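Local coordinates for protein putative pectin lyase (Geobacillus virus E2, PDB 7CHU) that serves as the tailspike of a deep-sea thermophilic bacteriophage, probably recognising and perhaps cleaving polysaccharide on the host cell surface, at residues D406-Y418 with N431-D444. Numbering follows the deposited sequence.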
loop_
_atom_site.group_PDB
_atom_site.type_symbol
_atom_site.label_atom_id
_atom_site.label_comp_id
_atom_site.label_asym_id
_atom_site.label_seq_id
_atom_site.Cartn_x
_atom_site.Cartn_y
_atom_site.Cartn_z
ATOM N N ASP A 406 -5.152 10.911 28.368
ATOM C CA ASP A 406 -4.141 11.569 29.185
ATOM C C ASP A 406 -4.848 12.671 29.972
ATOM O O ASP A 406 -5.360 13.624 29.379
ATOM C CB ASP A 406 -3.054 12.140 28.276
ATOM C CG ASP A 406 -1.960 12.882 29.038
ATOM O OD1 ASP A 406 -2.046 13.030 30.284
ATOM O OD2 ASP A 406 -1.001 13.319 28.372
ATOM N N GLN A 407 -4.882 12.546 31.292
ATOM C CA GLN A 407 -5.532 13.551 32.138
ATOM C C GLN A 407 -4.436 14.240 32.947
ATOM O O GLN A 407 -4.093 13.811 34.046
ATOM C CB GLN A 407 -6.606 12.930 33.032
ATOM C CG GLN A 407 -7.694 13.937 33.493
ATOM C CD GLN A 407 -7.149 15.033 34.386
ATOM O OE1 GLN A 407 -7.081 14.876 35.604
ATOM N NE2 GLN A 407 -6.701 16.117 33.785
ATOM N N GLY A 408 -3.897 15.316 32.384
ATOM C CA GLY A 408 -2.800 16.034 33.001
ATOM C C GLY A 408 -1.639 15.156 33.412
ATOM O O GLY A 408 -1.100 15.322 34.508
ATOM N N GLY A 409 -1.256 14.206 32.567
ATOM C CA GLY A 409 -0.160 13.305 32.881
ATOM C C GLY A 409 -0.570 12.012 33.546
ATOM O O GLY A 409 0.287 11.163 33.796
ATOM N N ARG A 410 -1.848 11.836 33.839
ATOM C CA ARG A 410 -2.355 10.614 34.427
ATOM C C ARG A 410 -2.963 9.714 33.353
ATOM O O ARG A 410 -3.444 10.187 32.316
ATOM C CB ARG A 410 -3.395 10.946 35.497
ATOM C CG ARG A 410 -2.961 12.039 36.523
ATOM C CD ARG A 410 -4.178 12.515 37.327
ATOM N NE ARG A 410 -3.854 13.571 38.286
ATOM C CZ ARG A 410 -3.765 14.870 37.991
ATOM N NH1 ARG A 410 -3.970 15.305 36.747
ATOM N NH2 ARG A 410 -3.457 15.746 38.951
ATOM N N LEU A 411 -2.960 8.411 33.615
ATOM C CA LEU A 411 -3.721 7.476 32.783
ATOM C C LEU A 411 -5.165 7.489 33.267
ATOM O O LEU A 411 -5.429 7.253 34.453
ATOM C CB LEU A 411 -3.137 6.066 32.849
ATOM C CG LEU A 411 -3.968 4.898 32.303
ATOM C CD1 LEU A 411 -4.350 5.124 30.841
ATOM C CD2 LEU A 411 -3.223 3.583 32.471
ATOM N N ALA A 412 -6.097 7.823 32.384
ATOM C CA ALA A 412 -7.469 8.048 32.821
ATOM C C ALA A 412 -8.474 7.263 31.985
ATOM O O ALA A 412 -8.327 7.132 30.761
ATOM C CB ALA A 412 -7.802 9.533 32.786
ATOM N N LEU A 413 -9.501 6.763 32.667
ATOM C CA LEU A 413 -10.586 5.964 32.100
ATOM C C LEU A 413 -11.859 6.714 32.464
ATOM O O LEU A 413 -12.316 6.628 33.607
ATOM C CB LEU A 413 -10.588 4.542 32.659
ATOM C CG LEU A 413 -9.340 3.653 32.452
ATOM C CD1 LEU A 413 -8.850 3.763 31.019
ATOM C CD2 LEU A 413 -8.233 3.952 33.429
ATOM N N PHE A 414 -12.408 7.472 31.511
ATOM C CA PHE A 414 -13.465 8.431 31.799
ATOM C C PHE A 414 -14.725 8.082 31.018
ATOM O O PHE A 414 -14.660 7.648 29.861
ATOM C CB PHE A 414 -13.050 9.866 31.420
ATOM C CG PHE A 414 -12.248 10.600 32.468
ATOM C CD1 PHE A 414 -11.822 9.981 33.638
ATOM C CD2 PHE A 414 -11.902 11.930 32.248
ATOM C CE1 PHE A 414 -11.094 10.699 34.596
ATOM C CE2 PHE A 414 -11.164 12.662 33.188
ATOM C CZ PHE A 414 -10.760 12.044 34.367
ATOM N N GLN A 415 -15.873 8.329 31.645
ATOM C CA GLN A 415 -17.177 8.144 31.026
ATOM C C GLN A 415 -17.918 9.479 31.044
ATOM O O GLN A 415 -18.195 10.025 32.119
ATOM C CB GLN A 415 -17.960 7.051 31.760
ATOM C CG GLN A 415 -19.314 6.754 31.144
ATOM C CD GLN A 415 -19.197 6.247 29.694
ATOM O OE1 GLN A 415 -18.279 5.496 29.362
ATOM N NE2 GLN A 415 -20.133 6.665 28.835
ATOM N N ASN A 416 -18.197 10.020 29.858
ATOM C CA ASN A 416 -18.960 11.261 29.685
ATOM C C ASN A 416 -18.202 12.484 30.190
ATOM O O ASN A 416 -18.810 13.443 30.674
ATOM C CB ASN A 416 -20.344 11.198 30.349
ATOM C CG ASN A 416 -21.273 12.321 29.871
ATOM O OD1 ASN A 416 -21.179 12.777 28.721
ATOM N ND2 ASN A 416 -22.148 12.797 30.765
ATOM N N VAL A 417 -16.877 12.464 30.090
ATOM C CA VAL A 417 -16.071 13.634 30.422
ATOM C C VAL A 417 -14.688 13.406 29.848
ATOM O O VAL A 417 -14.200 12.275 29.814
ATOM C CB VAL A 417 -16.011 13.882 31.949
ATOM C CG1 VAL A 417 -15.360 12.670 32.660
ATOM C CG2 VAL A 417 -15.223 15.164 32.262
ATOM N N TYR A 418 -14.052 14.487 29.406
ATOM C CA TYR A 418 -12.678 14.402 28.932
ATOM C C TYR A 418 -12.007 15.747 29.154
ATOM O O TYR A 418 -12.673 16.774 29.244
ATOM C CB TYR A 418 -12.602 13.978 27.444
ATOM C CG TYR A 418 -13.207 14.953 26.443
ATOM C CD1 TYR A 418 -14.569 14.911 26.126
ATOM C CD2 TYR A 418 -12.411 15.901 25.805
ATOM C CE1 TYR A 418 -15.127 15.795 25.186
ATOM C CE2 TYR A 418 -12.949 16.787 24.880
ATOM C CZ TYR A 418 -14.296 16.728 24.572
ATOM O OH TYR A 418 -14.806 17.613 23.656
ATOM N N ASN A 431 -26.415 13.625 31.380
ATOM C CA ASN A 431 -25.857 12.519 32.147
ATOM C C ASN A 431 -24.728 13.020 33.036
ATOM O O ASN A 431 -24.048 13.994 32.708
ATOM C CB ASN A 431 -25.336 11.406 31.239
ATOM C CG ASN A 431 -26.441 10.770 30.392
ATOM O OD1 ASN A 431 -27.626 10.936 30.666
ATOM N ND2 ASN A 431 -26.044 10.055 29.347
ATOM N N ALA A 432 -24.542 12.345 34.169
ATOM C CA ALA A 432 -23.388 12.592 35.028
ATOM C C ALA A 432 -22.091 12.183 34.316
ATOM O O ALA A 432 -22.098 11.688 33.185
ATOM C CB ALA A 432 -23.545 11.832 36.345
ATOM N N SER A 433 -20.960 12.386 34.995
ATOM C CA SER A 433 -19.663 11.951 34.503
ATOM C C SER A 433 -18.935 11.241 35.634
ATOM O O SER A 433 -19.041 11.658 36.792
ATOM C CB SER A 433 -18.832 13.137 34.028
ATOM O OG SER A 433 -19.600 13.978 33.189
ATOM N N PHE A 434 -18.204 10.176 35.305
ATOM C CA PHE A 434 -17.399 9.467 36.296
ATOM C C PHE A 434 -16.128 8.986 35.626
ATOM O O PHE A 434 -16.098 8.780 34.412
ATOM C CB PHE A 434 -18.147 8.278 36.915
ATOM C CG PHE A 434 -19.189 8.690 37.900
ATOM C CD1 PHE A 434 -18.839 8.961 39.230
ATOM C CD2 PHE A 434 -20.505 8.825 37.506
ATOM C CE1 PHE A 434 -19.800 9.373 40.135
ATOM C CE2 PHE A 434 -21.499 9.250 38.409
ATOM C CZ PHE A 434 -21.158 9.504 39.723
ATOM N N GLY A 435 -15.076 8.819 36.425
ATOM C CA GLY A 435 -13.828 8.311 35.880
ATOM C C GLY A 435 -12.859 7.853 36.954
ATOM O O GLY A 435 -13.040 8.097 38.158
ATOM N N ILE A 436 -11.824 7.163 36.478
ATOM C CA ILE A 436 -10.639 6.808 37.255
ATOM C C ILE A 436 -9.434 7.472 36.604
ATOM O O ILE A 436 -9.294 7.446 35.373
ATOM C CB ILE A 436 -10.445 5.286 37.302
ATOM C CG1 ILE A 436 -11.667 4.593 37.893
ATOM C CG2 ILE A 436 -9.171 4.914 38.094
ATOM C CD1 ILE A 436 -11.582 3.064 37.787
ATOM N N GLN A 437 -8.574 8.084 37.412
ATOM C CA GLN A 437 -7.325 8.620 36.895
ATOM C C GLN A 437 -6.184 8.111 37.764
ATOM O O GLN A 437 -6.269 8.146 38.999
ATOM C CB GLN A 437 -7.351 10.149 36.826
ATOM C CG GLN A 437 -7.714 10.874 38.129
ATOM C CD GLN A 437 -8.018 12.354 37.886
ATOM O OE1 GLN A 437 -8.612 12.733 36.866
ATOM N NE2 GLN A 437 -7.615 13.196 38.824
ATOM N N ILE A 438 -5.133 7.617 37.107
ATOM C CA ILE A 438 -4.020 6.922 37.752
ATOM C C ILE A 438 -2.774 7.788 37.602
ATOM O O ILE A 438 -2.281 7.986 36.490
ATOM C CB ILE A 438 -3.821 5.528 37.144
ATOM C CG1 ILE A 438 -5.121 4.713 37.260
ATOM C CG2 ILE A 438 -2.640 4.809 37.762
ATOM C CD1 ILE A 438 -5.086 3.459 36.381
ATOM N N ALA A 439 -2.269 8.320 38.717
ATOM C CA ALA A 439 -1.180 9.283 38.704
ATOM C C ALA A 439 0.144 8.597 39.002
ATOM O O ALA A 439 0.197 7.417 39.351
ATOM C CB ALA A 439 -1.442 10.397 39.721
ATOM N N ASP A 440 1.232 9.333 38.807
ATOM C CA ASP A 440 2.543 8.899 39.284
ATOM C C ASP A 440 3.095 9.897 40.303
ATOM O O ASP A 440 4.271 10.279 40.275
ATOM C CB ASP A 440 3.528 8.628 38.136
ATOM C CG ASP A 440 3.598 9.734 37.093
ATOM O OD1 ASP A 440 3.384 10.913 37.449
ATOM O OD2 ASP A 440 3.883 9.410 35.903
ATOM N N ASN A 441 2.236 10.320 41.222
ATOM C CA ASN A 441 2.656 11.085 42.387
ATOM C C ASN A 441 1.896 10.568 43.605
ATOM O O ASN A 441 0.783 10.038 43.490
ATOM C CB ASN A 441 2.465 12.602 42.174
ATOM C CG ASN A 441 1.002 13.031 42.138
ATOM O OD1 ASN A 441 0.329 13.085 43.168
ATOM N ND2 ASN A 441 0.525 13.390 40.962
ATOM N N THR A 442 2.536 10.685 44.778
ATOM C CA THR A 442 2.049 10.046 45.999
ATOM C C THR A 442 0.827 10.730 46.593
ATOM O O THR A 442 0.154 10.127 47.438
ATOM C CB THR A 442 3.143 10.048 47.073
ATOM O OG1 THR A 442 3.568 11.393 47.267
ATOM C CG2 THR A 442 4.336 9.197 46.649
ATOM N N VAL A 443 0.558 11.984 46.223
ATOM C CA VAL A 443 -0.655 12.651 46.685
ATOM C C VAL A 443 -1.903 12.081 45.991
ATOM O O VAL A 443 -2.925 11.823 46.637
ATOM C CB VAL A 443 -0.526 14.175 46.470
ATOM C CG1 VAL A 443 -1.750 14.881 47.000
ATOM C CG2 VAL A 443 0.712 14.714 47.168
ATOM N N ASP A 444 -1.850 11.879 44.668
ATOM C CA ASP A 444 -3.038 11.462 43.913
ATOM C C ASP A 444 -3.264 9.956 43.948
ATOM O O ASP A 444 -4.408 9.501 44.092
ATOM C CB ASP A 444 -2.914 11.894 42.459
ATOM C CG ASP A 444 -2.891 13.386 42.291
ATOM O OD1 ASP A 444 -3.491 14.080 43.142
ATOM O OD2 ASP A 444 -2.292 13.852 41.288
HETATM O O HOH W 1 0.234 11.526 36.699
#
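Leu-411, Leu-413 and Gln-415 pair with Ile-438, Ile-436 and Phe-434 as the hydrogen-bonded pairs of an antiparallel ladder, six N-H...O bonds in all. The straightest runs from Leu-413 N to Ile-436 O (2.8 Å, 169°). In the non-hydrogen-bonded pairs the CA atoms come closer together, and Ala-412 CA sends a CA-H...O contact to Ile-436 O.

Apolar packing differs on the two faces. On one, Ile-438 CD1 lies 4.3 Å from CD2 of both Leu-411 and Leu-413, branched side chains suited to a buried sheet surface. On the other, the Phe-414 ring leans over the opposite strand, its CD1 3.4 Å from Gly-435 CA; a residue without a side chain leaves room for the ring there, while Ala-412 CB sits above one face of the ring, offset toward its rim.

Polar side chains fasten both ends. Asn-416, with its CG anti to the backbone N (chi1 -165°), turns ND2 to Ala-432 O at 2.7 Å; the bond is nearly straight and lies in the amide plane, but meets the carbonyl from above its plane. Ser-433 OG returns a bond to Asn-416 O, also 2.7 Å. At the other end the extended Arg-410 chain runs beside Gln-437 and brings NH2 to Asp-444 OD2 (3.2 Å), a salt bridge entering above the carboxylate plane. Asn-441 ND2 grips the same oxygen from the opposite face, while Arg-410 NH1 bonds Gln-407 O, steadying the guanidinium.

Asp-440 forms a salt bridge with Arg-401 of a second subunit, so the loop following strand 433-438 joins the trimer interface. The type I' turn Gln-407 to Arg-410 makes strands 402-407 and 410-415 a beta hairpin; strand 433-438, reached after strands 418-420 and 423-426, adds the next antiparallel strand beyond the parallel beta-helix of this trimeric tailspike.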